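Mannosephosphate isomerase, putative (PDB 1ZX5) probably catalyses the zinc-dependent interconversion of D-mannose 6-phosphate and D-fructose 6-phosphate. Local coordinates at residues F9-N14 with P49-V54; V100-K105 with L192-N197; G116-W121 with V186-T191; L232-V237 with R290-R295; A241-G246 with F284-E289. All coordinates share one frame; numbering follows the deposited sequence. Where two conformers were deposited one is given.

Contact 1: F9-N14 with P49-V54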
# COMPACT_ATOMS: atom_id res chain seq x y z
N PHE A 9 -11.22 14.03 0.75
CA PHE A 9 -10.21 14.07 -0.30
C PHE A 9 -8.90 14.64 0.25
O PHE A 9 -8.92 15.35 1.25
CB PHE A 9 -10.74 14.88 -1.49
CG PHE A 9 -11.93 14.24 -2.14
CD1 PHE A 9 -11.74 13.24 -3.10
CD2 PHE A 9 -13.23 14.58 -1.77
CE1 PHE A 9 -12.83 12.61 -3.69
CE2 PHE A 9 -14.32 13.95 -2.36
CZ PHE A 9 -14.13 12.96 -3.31
N GLN A 10 -7.78 14.32 -0.38
CA GLN A 10 -6.52 14.99 -0.05
C GLN A 10 -6.56 16.40 -0.59
O GLN A 10 -6.98 16.61 -1.72
CB GLN A 10 -5.29 14.28 -0.62
CG GLN A 10 -4.97 12.99 0.09
CD GLN A 10 -3.55 12.51 -0.12
OE1 GLN A 10 -2.92 12.75 -1.15
NE2 GLN A 10 -3.06 11.81 0.85
N ALA A 11 -6.11 17.36 0.23
CA ALA A 11 -5.99 18.76 -0.17
C ALA A 11 -4.83 19.01 -1.14
O ALA A 11 -4.92 19.88 -2.02
CB ALA A 11 -5.83 19.62 1.07
N GLN A 12 -3.74 18.27 -0.96
CA GLN A 12 -2.53 18.38 -1.78
C GLN A 12 -1.92 17.00 -1.97
O GLN A 12 -2.12 16.11 -1.14
CB GLN A 12 -1.50 19.36 -1.15
CG GLN A 12 -1.18 19.14 0.33
CD GLN A 12 -0.01 19.99 0.85
OE1 GLN A 12 0.06 21.20 0.64
NE2 GLN A 12 0.92 19.34 1.55
N GLU A 13 -1.19 16.83 -3.07
CA GLU A 13 -0.48 15.57 -3.36
C GLU A 13 0.66 15.35 -2.34
O GLU A 13 1.25 16.30 -1.85
CB GLU A 13 0.04 15.61 -4.81
CG GLU A 13 1.01 16.80 -5.10
CD GLU A 13 0.87 17.40 -6.53
OE1 GLU A 13 -0.00 16.94 -7.31
OE2 GLU A 13 1.64 18.34 -6.86
N ASN A 14 0.91 14.10 -2.01
CA ASN A 14 1.93 13.71 -1.06
C ASN A 14 2.90 12.75 -1.78
O ASN A 14 2.81 11.53 -1.65
CB ASN A 14 1.28 13.07 0.17
CG ASN A 14 2.24 12.91 1.35
OD1 ASN A 14 3.41 13.30 1.28
ND2 ASN A 14 1.75 12.32 2.45
N PRO A 49 2.90 13.12 6.70
CA PRO A 49 1.45 13.07 6.79
C PRO A 49 0.76 13.76 5.61
O PRO A 49 1.23 14.79 5.12
CB PRO A 49 1.14 13.79 8.10
CG PRO A 49 2.30 14.71 8.31
CD PRO A 49 3.49 14.09 7.66
N SER A 50 -0.35 13.19 5.15
CA SER A 50 -1.17 13.80 4.11
C SER A 50 -2.02 14.88 4.75
O SER A 50 -2.31 14.83 5.95
CB SER A 50 -2.07 12.76 3.45
OG SER A 50 -1.31 11.87 2.64
N THR A 51 -2.41 15.86 3.95
CA THR A 51 -3.36 16.84 4.42
C THR A 51 -4.66 16.67 3.63
O THR A 51 -4.65 16.42 2.42
CB THR A 51 -2.82 18.32 4.38
OG1 THR A 51 -2.73 18.75 3.03
CG2 THR A 51 -1.42 18.45 5.02
N VAL A 52 -5.78 16.81 4.34
CA VAL A 52 -7.08 16.50 3.77
C VAL A 52 -8.04 17.70 3.77
O VAL A 52 -7.84 18.66 4.51
CB VAL A 52 -7.74 15.27 4.49
CG1 VAL A 52 -6.87 14.03 4.32
CG2 VAL A 52 -8.01 15.56 5.96
N LEU A 53 -9.06 17.61 2.92
CA LEU A 53 -10.15 18.58 2.90
C LEU A 53 -11.43 17.99 3.49
O LEU A 53 -12.02 17.05 2.93
CB LEU A 53 -10.45 19.04 1.47
CG LEU A 53 -9.51 19.99 0.74
CD1 LEU A 53 -9.66 19.81 -0.78
CD2 LEU A 53 -9.75 21.44 1.17
N VAL A 54 -11.85 18.54 4.63
CA VAL A 54 -13.11 18.16 5.25
C VAL A 54 -14.14 19.28 5.08
O VAL A 54 -14.04 20.33 5.73
CB VAL A 54 -12.93 17.75 6.73
CG1 VAL A 54 -14.29 17.48 7.39
CG2 VAL A 54 -12.03 16.52 6.84
O HOH W 1 -1.23 15.59 1.36
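Ala11 and Leu53 pack against each other at the close-fitting end of this contact, the Ala11 CB lying 3.7 Å from Leu53 CG; a methyl is small enough to let the leucine branch lie near the backbone. Two backbone bonds tie this end together. Leu53 N donates to Phe9 O at 2.8 Å, almost straight (171°), and Ala11 N donates to Thr51 O, also at 2.8 Å. They add strand 9-10 as one edge of a three-stranded antiparallel sheet, with 51-54 in the middle and 57-60 at the other edge; Val52 packs against Met61 of helix 61-73. Beyond Ala11 the strands part, and a water takes over, donating to Gln12 O at 2.7 Å and accepting from Thr51 N at 2.9 Å beside the solvent-exposed Gln12. At this looser end Asn14 is tied to Ser50. Its CG is anti to the backbone N (chi1 -167°), and ND2 donates to Ser50 OG at 3.1 Å, with OG near the amide plane. The same ND2 also bonds to Arg48 O, while Ser50 OG takes the N-H of Ser43. An alanine in place of Asn14 would probably leave Arg48 O and Ser50 OG without this shared donor.

Contact 2: V100-K105 with L192-N197. With EDO (1,2-ethanediol), chain D; ACY (acetic acid), chain H.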
# COMPACT_ATOMS: atom_id res chain seq x y z
N VAL A 100 13.50 -6.46 2.94
CA VAL A 100 12.73 -7.32 3.80
C VAL A 100 12.21 -6.48 4.97
O VAL A 100 12.86 -5.54 5.41
CB VAL A 100 13.59 -8.56 4.30
CG1 VAL A 100 14.84 -8.13 5.07
CG2 VAL A 100 12.75 -9.54 5.15
N HIS A 101 11.02 -6.83 5.45
CA HIS A 101 10.39 -6.14 6.57
C HIS A 101 10.42 -7.01 7.83
O HIS A 101 10.28 -8.23 7.74
CB HIS A 101 8.93 -5.82 6.24
CG HIS A 101 8.77 -4.97 5.02
ND1 HIS A 101 9.41 -3.76 4.87
CD2 HIS A 101 8.01 -5.14 3.91
CE1 HIS A 101 9.07 -3.23 3.70
NE2 HIS A 101 8.22 -4.05 3.10
N PRO A 102 10.58 -6.37 9.00
CA PRO A 102 10.46 -7.09 10.27
C PRO A 102 8.99 -7.31 10.68
O PRO A 102 8.11 -6.54 10.29
CB PRO A 102 11.14 -6.14 11.26
CG PRO A 102 10.84 -4.78 10.71
CD PRO A 102 10.86 -4.93 9.20
N SER A 103 8.74 -8.35 11.47
CA SER A 103 7.47 -8.50 12.19
C SER A 103 7.41 -7.50 13.35
O SER A 103 8.40 -6.85 13.67
CB SER A 103 7.35 -9.92 12.73
OG SER A 103 8.40 -10.20 13.63
N ASP A 104 6.24 -7.38 13.97
CA ASP A 104 6.07 -6.60 15.20
C ASP A 104 7.05 -7.04 16.27
O ASP A 104 7.65 -6.22 16.95
CB ASP A 104 4.65 -6.76 15.75
CG ASP A 104 3.64 -5.92 14.99
OD1 ASP A 104 4.04 -5.04 14.19
OD2 ASP A 104 2.42 -6.15 15.20
N LYS A 105 7.18 -8.35 16.42
CA LYS A 105 8.07 -8.97 17.38
C LYS A 105 9.55 -8.62 17.09
O LYS A 105 10.29 -8.26 18.01
CB LYS A 105 7.85 -10.48 17.33
CG LYS A 105 8.39 -11.28 18.48
CD LYS A 105 7.72 -12.67 18.51
CE LYS A 105 8.27 -13.57 19.63
NZ LYS A 105 9.74 -13.83 19.48
N LEU A 192 9.50 0.53 8.04
CA LEU A 192 10.71 -0.26 8.31
C LEU A 192 10.99 -1.20 7.15
O LEU A 192 10.13 -2.00 6.77
CB LEU A 192 10.61 -1.07 9.61
CG LEU A 192 10.64 -0.29 10.92
CD1 LEU A 192 10.49 -1.26 12.07
CD2 LEU A 192 11.92 0.55 11.05
N ALA A 193 12.19 -1.08 6.59
CA ALA A 193 12.63 -1.93 5.49
C ALA A 193 14.14 -2.04 5.54
O ALA A 193 14.83 -1.03 5.71
CB ALA A 193 12.15 -1.35 4.13
N TYR A 194 14.64 -3.25 5.41
CA TYR A 194 16.07 -3.50 5.45
C TYR A 194 16.53 -4.05 4.13
O TYR A 194 16.05 -5.08 3.67
CB TYR A 194 16.41 -4.45 6.59
CG TYR A 194 15.85 -4.02 7.92
CD1 TYR A 194 16.11 -2.74 8.44
CD2 TYR A 194 15.06 -4.90 8.67
CE1 TYR A 194 15.59 -2.35 9.68
CE2 TYR A 194 14.53 -4.52 9.90
CZ TYR A 194 14.80 -3.25 10.41
OH TYR A 194 14.29 -2.90 11.64
N PHE A 195 17.48 -3.35 3.52
CA PHE A 195 17.92 -3.67 2.17
C PHE A 195 19.12 -4.60 2.20
O PHE A 195 19.86 -4.64 3.18
CB PHE A 195 18.21 -2.38 1.39
CG PHE A 195 16.94 -1.66 0.95
CD1 PHE A 195 16.45 -1.82 -0.36
CD2 PHE A 195 16.23 -0.85 1.84
CE1 PHE A 195 15.26 -1.18 -0.77
CE2 PHE A 195 15.05 -0.20 1.44
CZ PHE A 195 14.55 -0.36 0.13
N PHE A 196 19.30 -5.37 1.13
CA PHE A 196 20.44 -6.27 0.99
C PHE A 196 21.73 -5.51 0.69
O PHE A 196 22.22 -5.50 -0.44
CB PHE A 196 20.15 -7.31 -0.10
CG PHE A 196 19.32 -8.49 0.38
CD1 PHE A 196 18.33 -8.33 1.36
CD2 PHE A 196 19.52 -9.75 -0.18
CE1 PHE A 196 17.56 -9.41 1.78
CE2 PHE A 196 18.75 -10.84 0.23
CZ PHE A 196 17.77 -10.68 1.22
N ASN A 197 22.27 -4.85 1.70
CA ASN A 197 23.52 -4.10 1.56
C ASN A 197 24.24 -4.11 2.89
O ASN A 197 23.67 -4.53 3.91
CB ASN A 197 23.28 -2.65 1.05
CG ASN A 197 22.37 -1.81 1.96
OD1 ASN A 197 22.44 -1.88 3.19
ND2 ASN A 197 21.53 -1.00 1.35
C1 EDO D . 2.39 -7.50 11.38
O1 EDO D . 2.43 -6.07 11.41
C2 EDO D . 3.81 -8.02 11.48
O2 EDO D . 3.92 -8.91 12.59
C ACY H . 18.41 1.56 3.09
O ACY H . 19.45 1.05 2.61
OXT ACY H . 17.86 1.14 4.14
CH3 ACY H . 17.77 2.71 2.37
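Pro102 packs into the angle between Leu192 and Tyr194, crossing each side chain at about a right angle. Its CG lies 3.8 Å from Leu192 CD1, and its CD is 3.8 Å from Tyr194 CE2; the closed proline ring has few ways to move. Val100 CG1 approaches the edge of the Phe196 ring, 4.5 Å from CE1. Val204 and Val207 of helix 201-207 pack on Val100, Tyr194 and Phe196, and Ala107 of helix 104-109 on Pro102 and Leu192. The backbone here forms a short two-stranded antiparallel ribbon of strands 99-100 and 194-195, in which Val100 and Tyr194 exchange a pair of hydrogen bonds, the straighter running from Tyr194 N to Val100 O at 2.9 Å. Phe196, centre of an inverse gamma turn just after the ribbon, meets Phe153 of the beta-L-fructofuranose pocket edge-to-face. Farther out, His101 has CG anti to its carbonyl carbon (chi1 -59°), and ND1 donates to Leu192 O at 2.7 Å, the oxygen sitting 24° out of the ring plane. Ala193 CB lies at the edge of the same ring, 3.6 Å from CE1. An alanine at His101 would probably leave Leu192 O without this donor and open a gap beside the Ala193 methyl. At the polar edge, Tyr194 OH bonds to Glu112, and Ser103 caps helix 104-109 through OG to Ala106 N.

Contact 3: G116-W121 with V186-T191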
# COMPACT_ATOMS: atom_id res chain seq x y z
N GLY A 116 6.13 -3.47 13.08
CA GLY A 116 6.32 -4.38 11.96
C GLY A 116 5.50 -4.02 10.72
O GLY A 116 4.66 -3.12 10.76
N VAL A 117 5.79 -4.70 9.62
CA VAL A 117 5.15 -4.41 8.35
C VAL A 117 4.66 -5.69 7.69
O VAL A 117 5.45 -6.61 7.44
CB VAL A 117 6.09 -3.67 7.34
CG1 VAL A 117 5.27 -3.10 6.17
CG2 VAL A 117 6.91 -2.57 8.02
N GLU A 118 3.36 -5.74 7.42
CA GLU A 118 2.77 -6.69 6.47
C GLU A 118 2.14 -5.85 5.36
O GLU A 118 1.69 -4.73 5.62
CB GLU A 118 1.71 -7.57 7.14
CG GLU A 118 0.57 -6.76 7.80
CD GLU A 118 -0.55 -7.62 8.42
OE1 GLU A 118 -0.40 -8.88 8.47
OE2 GLU A 118 -1.57 -7.03 8.87
N SER A 119 2.12 -6.36 4.14
CA SER A 119 1.53 -5.60 3.04
C SER A 119 0.83 -6.43 1.98
O SER A 119 1.13 -7.61 1.75
CB SER A 119 2.57 -4.69 2.39
OG SER A 119 3.58 -5.47 1.82
N ALA A 120 -0.15 -5.79 1.35
CA ALA A 120 -0.88 -6.33 0.23
C ALA A 120 -0.60 -5.43 -0.98
O ALA A 120 -0.66 -4.21 -0.90
CB ALA A 120 -2.37 -6.40 0.56
N TRP A 121 -0.28 -6.06 -2.11
CA TRP A 121 0.10 -5.37 -3.34
C TRP A 121 -0.97 -5.61 -4.38
O TRP A 121 -1.45 -6.73 -4.51
CB TRP A 121 1.40 -5.96 -3.88
CG TRP A 121 2.66 -5.58 -3.16
CD1 TRP A 121 2.78 -5.02 -1.92
CD2 TRP A 121 4.00 -5.78 -3.64
NE1 TRP A 121 4.11 -4.82 -1.61
CE2 TRP A 121 4.88 -5.28 -2.66
CE3 TRP A 121 4.54 -6.33 -4.82
CZ2 TRP A 121 6.28 -5.32 -2.81
CZ3 TRP A 121 5.94 -6.36 -4.98
CH2 TRP A 121 6.79 -5.86 -3.98
N VAL A 186 -0.74 -1.52 0.12
CA VAL A 186 -1.40 -1.24 1.38
C VAL A 186 -0.62 -1.99 2.45
O VAL A 186 -0.51 -3.22 2.39
CB VAL A 186 -2.90 -1.69 1.38
CG1 VAL A 186 -3.57 -1.28 2.70
CG2 VAL A 186 -3.63 -1.09 0.19
N SER A 187 -0.06 -1.26 3.41
CA SER A 187 0.71 -1.90 4.47
C SER A 187 0.30 -1.41 5.85
O SER A 187 -0.52 -0.51 5.97
CB SER A 187 2.20 -1.67 4.27
OG SER A 187 2.52 -0.29 4.42
N SER A 188 0.87 -2.04 6.88
CA SER A 188 0.90 -1.46 8.23
C SER A 188 1.39 -0.01 8.13
O SER A 188 2.07 0.37 7.16
CB SER A 188 1.87 -2.23 9.12
OG SER A 188 1.67 -3.63 9.00
N ASN A 189 1.03 0.78 9.13
CA ASN A 189 1.50 2.15 9.19
C ASN A 189 2.95 2.20 9.68
O ASN A 189 3.24 2.65 10.79
CB ASN A 189 0.57 3.00 10.07
CG ASN A 189 0.91 4.48 10.00
OD1 ASN A 189 1.50 4.94 9.02
ND2 ASN A 189 0.55 5.22 11.05
N SER A 190 3.86 1.72 8.83
CA SER A 190 5.27 1.61 9.15
C SER A 190 6.05 1.50 7.85
O SER A 190 5.60 0.88 6.89
CB SER A 190 5.56 0.37 10.01
OG SER A 190 6.96 0.18 10.19
N THR A 191 7.24 2.11 7.85
CA THR A 191 8.13 2.07 6.69
C THR A 191 9.42 1.27 6.94
O THR A 191 10.36 1.35 6.15
CB THR A 191 8.55 3.51 6.28
OG1 THR A 191 8.98 4.21 7.46
CG2 THR A 191 7.39 4.26 5.64
O HOH W 2 -0.70 -4.45 9.83
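Ser188 OG accepts the N-H of Glu118 at 3.1 Å in a nearly straight bond (173°), doing with a side chain what a carbonyl would do in a regular ladder. Ser188 N in turn donates to Glu118 O, and the Ser188 CB lies 3.4 Å from Gly116 O. Further along, Ala120 and Val186 form an antiparallel hydrogen-bonded pair, with Ala120 N to Val186 O at 2.8 Å. Between these bonds Ser119 and Ser187 share one face of the sheet, their CB atoms 3.6 Å apart, small side chains that suit the close approach of a non-hydrogen-bonded pair. Ser187 OG sits between its own backbone N and carbonyl carbon (chi1 66°), and donates to Ser188 O. Beyond the ladder, Val117 CG2 lies 3.5 Å from Ser190 OG, a hydroxyl that is itself bonded to Gly115 O. Outside this shell, strands 119-123 and 181-188 are neighbours in a six-stranded antiparallel sheet, and Phe230 and Leu232 of strand 230-237 cover the Ala120 and Val186 face. A water links Glu118 OE2, to which it donates, with Ser188 OG at 2.6 Å. Gripped by both an amide and this water, the Ser188 hydroxyl is probably held in one rotation, and through the water it ties the Glu118 carboxylate to the point where the ladder ends.

Contact 4: L232-V237 with R290-R295. With ACY (acetic acid), chain E.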
# COMPACT_ATOMS: atom_id res chain seq x y z
N LEU A 232 -8.03 -5.43 0.34
CA LEU A 232 -8.35 -4.60 -0.80
C LEU A 232 -9.08 -5.49 -1.81
O LEU A 232 -8.82 -6.69 -1.89
CB LEU A 232 -7.07 -4.01 -1.42
CG LEU A 232 -6.04 -4.95 -2.06
CD1 LEU A 232 -6.40 -5.26 -3.53
CD2 LEU A 232 -4.64 -4.34 -1.99
N GLU A 233 -10.01 -4.90 -2.56
CA GLU A 233 -10.70 -5.60 -3.65
C GLU A 233 -10.95 -4.62 -4.77
O GLU A 233 -11.20 -3.44 -4.53
CB GLU A 233 -12.03 -6.21 -3.20
CG GLU A 233 -13.00 -5.19 -2.58
CD GLU A 233 -14.36 -5.77 -2.26
OE1 GLU A 233 -14.56 -6.98 -2.47
OE2 GLU A 233 -15.25 -5.00 -1.81
N VAL A 234 -10.87 -5.12 -6.00
CA VAL A 234 -11.18 -4.34 -7.18
C VAL A 234 -12.67 -4.54 -7.51
O VAL A 234 -13.11 -5.67 -7.70
CB VAL A 234 -10.28 -4.74 -8.38
CG1 VAL A 234 -10.65 -3.94 -9.65
CG2 VAL A 234 -8.79 -4.55 -8.02
N VAL A 235 -13.44 -3.46 -7.54
CA VAL A 235 -14.84 -3.51 -7.93
C VAL A 235 -14.97 -3.03 -9.38
O VAL A 235 -14.56 -1.91 -9.70
CB VAL A 235 -15.72 -2.63 -6.99
CG1 VAL A 235 -17.24 -2.80 -7.30
CG2 VAL A 235 -15.41 -2.94 -5.53
N ASP A 236 -15.50 -3.89 -10.25
CA ASP A 236 -15.79 -3.52 -11.64
C ASP A 236 -17.12 -2.81 -11.68
O ASP A 236 -18.14 -3.38 -11.32
CB ASP A 236 -15.88 -4.76 -12.56
CG ASP A 236 -14.54 -5.49 -12.73
OD1 ASP A 236 -13.47 -4.89 -12.52
OD2 ASP A 236 -14.57 -6.68 -13.10
N VAL A 237 -17.13 -1.56 -12.13
CA VAL A 237 -18.37 -0.80 -12.17
C VAL A 237 -18.78 -0.49 -13.62
O VAL A 237 -18.01 0.11 -14.39
CB VAL A 237 -18.23 0.51 -11.36
CG1 VAL A 237 -19.53 1.32 -11.41
CG2 VAL A 237 -17.80 0.21 -9.93
N ARG A 290 -17.71 2.57 -17.42
CA ARG A 290 -17.03 1.30 -17.19
C ARG A 290 -15.75 1.66 -16.48
O ARG A 290 -14.87 2.29 -17.07
CB ARG A 290 -16.73 0.52 -18.49
CG ARG A 290 -16.18 -0.90 -18.23
CD ARG A 290 -15.51 -1.55 -19.47
NE ARG A 290 -14.48 -0.67 -20.05
CZ ARG A 290 -13.26 -0.46 -19.56
NH1 ARG A 290 -12.85 -1.09 -18.45
NH2 ARG A 290 -12.43 0.38 -20.17
N GLY A 291 -15.65 1.29 -15.22
CA GLY A 291 -14.48 1.64 -14.44
C GLY A 291 -14.10 0.56 -13.45
O GLY A 291 -14.83 -0.43 -13.26
N LYS A 292 -12.94 0.75 -12.83
CA LYS A 292 -12.45 -0.14 -11.78
C LYS A 292 -12.04 0.70 -10.61
O LYS A 292 -11.22 1.61 -10.74
CB LYS A 292 -11.28 -1.00 -12.27
CG LYS A 292 -11.68 -1.90 -13.43
CD LYS A 292 -10.59 -2.87 -13.79
CE LYS A 292 -10.83 -3.46 -15.17
NZ LYS A 292 -11.93 -4.45 -15.13
N ILE A 293 -12.66 0.42 -9.46
CA ILE A 293 -12.37 1.18 -8.26
C ILE A 293 -11.88 0.18 -7.21
O ILE A 293 -12.44 -0.91 -7.08
CB ILE A 293 -13.63 2.03 -7.82
CG1 ILE A 293 -13.27 3.06 -6.73
CG2 ILE A 293 -14.83 1.13 -7.42
CD1 ILE A 293 -14.33 4.16 -6.55
N VAL A 294 -10.82 0.53 -6.50
CA VAL A 294 -10.26 -0.34 -5.49
C VAL A 294 -10.83 0.08 -4.14
O VAL A 294 -10.74 1.25 -3.76
CB VAL A 294 -8.70 -0.25 -5.46
CG1 VAL A 294 -8.12 -1.26 -4.44
CG2 VAL A 294 -8.11 -0.47 -6.87
N ARG A 295 -11.40 -0.88 -3.42
CA ARG A 295 -11.86 -0.63 -2.06
C ARG A 295 -10.85 -1.21 -1.07
O ARG A 295 -10.58 -2.41 -1.08
CB ARG A 295 -13.24 -1.23 -1.84
CG ARG A 295 -13.88 -0.80 -0.53
CD ARG A 295 -15.25 -1.44 -0.31
NE ARG A 295 -15.17 -2.87 -0.05
CZ ARG A 295 -15.22 -3.44 1.15
NH1 ARG A 295 -15.15 -4.77 1.25
NH2 ARG A 295 -15.35 -2.71 2.25
C ACY E . -10.43 -6.91 -12.36
O ACY E . -10.19 -6.50 -13.51
OXT ACY E . -11.48 -6.65 -11.73
CH3 ACY E . -9.41 -7.79 -11.71
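Glu233 and Arg295 meet because their torsions turn both chains to the same spot: the glutamate CG lies between its backbone N and carbonyl carbon (chi1 57°), the rest of the chain running out extended, while the arginine bends at chi3 (69°), which swings NE round. Both NE and NH1 donate to Glu233 OE2, at 2.8 Å and 3.1 Å, in a salt bridge lying close to the guanidinium plane. They come from the same face of the carboxylate, whose plane is turned 69° from the guanidinium; NE reaches the anti side of OE2, and NH1 stands well above the carboxylate plane. The pair sits on a regular antiparallel ladder between strands 230-237 and 291-298, inner neighbours in the five-stranded sheet of the cupin domain. Val235 and Ile293, whose beta-branched side chains suit an extended strand, pack CB to CG2 at 3.9 Å on the same face, and Val237 CG2 touches Ile293 CG2 at 4.0 Å. On the other face Val234 and Val294 rest against Leu122 of strand 119-123. Toward the far end of that face Asp236 and Lys292 run side by side, and a bend at the last torsion of the lysine brings NZ within 3.1 Å of Asp236 OD1, above the carboxylate plane, as a second salt bridge. Lys292 NZ also donates to an acetate oxygen, probably from the crystallisation liquor, at 3.1 Å.

Contact 5: A241-G246 with F284-E289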
# COMPACT_ATOMS: atom_id res chain seq x y z
N ALA A 241 -23.13 1.12 -8.94
CA ALA A 241 -22.93 0.03 -7.99
C ALA A 241 -23.02 0.58 -6.58
O ALA A 241 -22.48 1.64 -6.27
CB ALA A 241 -21.58 -0.65 -8.21
N GLU A 242 -23.70 -0.17 -5.72
CA GLU A 242 -23.76 0.15 -4.31
C GLU A 242 -22.58 -0.49 -3.59
O GLU A 242 -22.26 -1.66 -3.81
CB GLU A 242 -25.08 -0.32 -3.71
CG GLU A 242 -25.18 -0.02 -2.22
CD GLU A 242 -26.56 -0.25 -1.65
OE1 GLU A 242 -27.16 -1.33 -1.89
OE2 GLU A 242 -27.05 0.65 -0.96
N ILE A 243 -21.95 0.27 -2.71
CA ILE A 243 -20.79 -0.22 -1.98
C ILE A 243 -21.03 -0.08 -0.48
O ILE A 243 -21.49 0.97 -0.02
CB ILE A 243 -19.50 0.51 -2.44
CG1 ILE A 243 -19.21 0.19 -3.92
CG2 ILE A 243 -18.29 0.15 -1.54
CD1 ILE A 243 -17.90 0.71 -4.41
N LYS A 244 -20.73 -1.14 0.28
CA LYS A 244 -20.85 -1.13 1.75
C LYS A 244 -19.48 -0.99 2.37
O LYS A 244 -18.54 -1.68 1.97
CB LYS A 244 -21.46 -2.45 2.26
CG LYS A 244 -22.70 -2.92 1.53
CD LYS A 244 -23.87 -2.07 1.88
CE LYS A 244 -25.18 -2.80 1.64
NZ LYS A 244 -26.31 -2.02 2.23
N THR A 245 -19.35 -0.11 3.36
CA THR A 245 -18.09 0.02 4.10
C THR A 245 -17.83 -1.16 5.04
O THR A 245 -16.67 -1.51 5.31
CB THR A 245 -18.03 1.32 4.93
OG1 THR A 245 -19.13 1.35 5.86
CG2 THR A 245 -18.08 2.56 4.03
N GLY A 246 -18.91 -1.78 5.54
CA GLY A 246 -18.83 -2.78 6.61
C GLY A 246 -18.73 -2.13 7.99
O GLY A 246 -18.39 -2.80 8.96
N PHE A 284 -22.94 3.68 0.03
CA PHE A 284 -23.01 4.76 -0.93
C PHE A 284 -23.01 4.12 -2.32
O PHE A 284 -22.74 2.91 -2.45
CB PHE A 284 -21.79 5.69 -0.76
CG PHE A 284 -20.46 4.97 -0.85
CD1 PHE A 284 -19.78 4.90 -2.06
CD2 PHE A 284 -19.88 4.38 0.27
CE1 PHE A 284 -18.54 4.25 -2.15
CE2 PHE A 284 -18.66 3.71 0.19
CZ PHE A 284 -17.99 3.66 -1.03
N THR A 285 -23.29 4.91 -3.34
CA THR A 285 -23.14 4.41 -4.70
C THR A 285 -21.98 5.06 -5.44
O THR A 285 -21.58 6.19 -5.14
CB THR A 285 -24.44 4.55 -5.53
OG1 THR A 285 -24.74 5.94 -5.73
CG2 THR A 285 -25.60 3.85 -4.86
N VAL A 286 -21.41 4.30 -6.37
CA VAL A 286 -20.42 4.80 -7.32
C VAL A 286 -20.99 4.58 -8.73
O VAL A 286 -21.66 3.57 -8.98
CB VAL A 286 -19.02 4.15 -7.14
CG1 VAL A 286 -18.56 4.33 -5.70
CG2 VAL A 286 -19.04 2.66 -7.46
N GLU A 287 -20.75 5.53 -9.63
CA GLU A 287 -21.28 5.42 -10.97
C GLU A 287 -20.22 5.71 -12.02
O GLU A 287 -19.56 6.74 -11.99
CB GLU A 287 -22.48 6.36 -11.17
CG GLU A 287 -23.21 6.12 -12.47
CD GLU A 287 -24.07 7.29 -12.89
OE1 GLU A 287 -23.99 8.35 -12.24
OE2 GLU A 287 -24.84 7.15 -13.86
N SER A 288 -20.11 4.80 -12.99
CA SER A 288 -19.11 4.90 -14.03
C SER A 288 -19.60 4.20 -15.29
O SER A 288 -20.26 3.16 -15.21
CB SER A 288 -17.80 4.25 -13.54
OG SER A 288 -16.76 4.42 -14.47
N GLU A 289 -19.28 4.77 -16.45
CA GLU A 289 -19.56 4.12 -17.74
C GLU A 289 -18.99 2.68 -17.77
O GLU A 289 -19.68 1.73 -18.11
CB GLU A 289 -18.92 4.95 -18.85
CG GLU A 289 -19.39 4.63 -20.26
CD GLU A 289 -18.78 5.56 -21.28
OE1 GLU A 289 -19.45 5.86 -22.29
OE2 GLU A 289 -17.64 6.00 -21.06
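In the four-stranded antiparallel sheet of the cupin domain, Ile243 and Phe284 form one rung of the ladder between edge strand 240-244 and its neighbour 283-288. The cupin fold is a small jelly-roll barrel of two facing sheets, and the face carrying Ala241, Ile243, Phe284 and Val286 is the one that turns inward: Phe284 touches Leu252 of the other sheet. Two hydrogen-bonded pairs fix the register. Ala241 and Val286 exchange N-H to O bonds of 2.9 Å each way, and Ile243 N donates to Phe284 O at 2.8 Å, nearly along the C=O axis. Between these pairs, Glu242 and Thr285 point to the opposite face; the threonine is beta-branched and suits a strand, and the glutamate, at the protein surface, can reach solvent with its charged end. On the inner face the phenylalanine CG lies between its backbone N and carbonyl carbon (chi1 56°), and the ring lies against Ile243 of the neighbouring strand. Ile243 CB lies over one ring face in a CH-pi contact, 4.1 Å from the centroid and displaced toward the rim, and its CG2 comes within 3.6 Å of Phe284 CZ. The Ile243 and Val286 side chains cross at about a right angle, with Ile243 CD1 3.8 Å from Val286 CG2. Phe7 meets the same phenylalanine ring edge-to-face. Past the strand end, Thr245 OG1 bonds to Thr281 O and to other backbone atoms beside it, while Thr245 CG2 lies at the ring edge, 4.1 Å from Phe284 CE2.

How the contacts relate
Contacts 1, 2 and 4 follow one another along the chain; contact 3 falls within the span that contact 2 brackets, and contact 5 within that of contact 4. Contacts 2 and 3, centres about 11 Å apart, touch, joining the short ribbon 99-100/194-195, near the bound fructofuranose, to the six-stranded sheet. Contacts 4 and 5, centres about 9 Å apart, belong to two facing sheets of one cupin domain, the chain turning a corner at 289-290. Contacts 1 to 3 lie largely in the catalytic-family part; Leu232 of contact 4 packs on Ala120 and Val186 of contact 3, joining that part to the cupin domain. Contact 1 stands apart at the surface, its nearest atoms about 8 Å from contact 3.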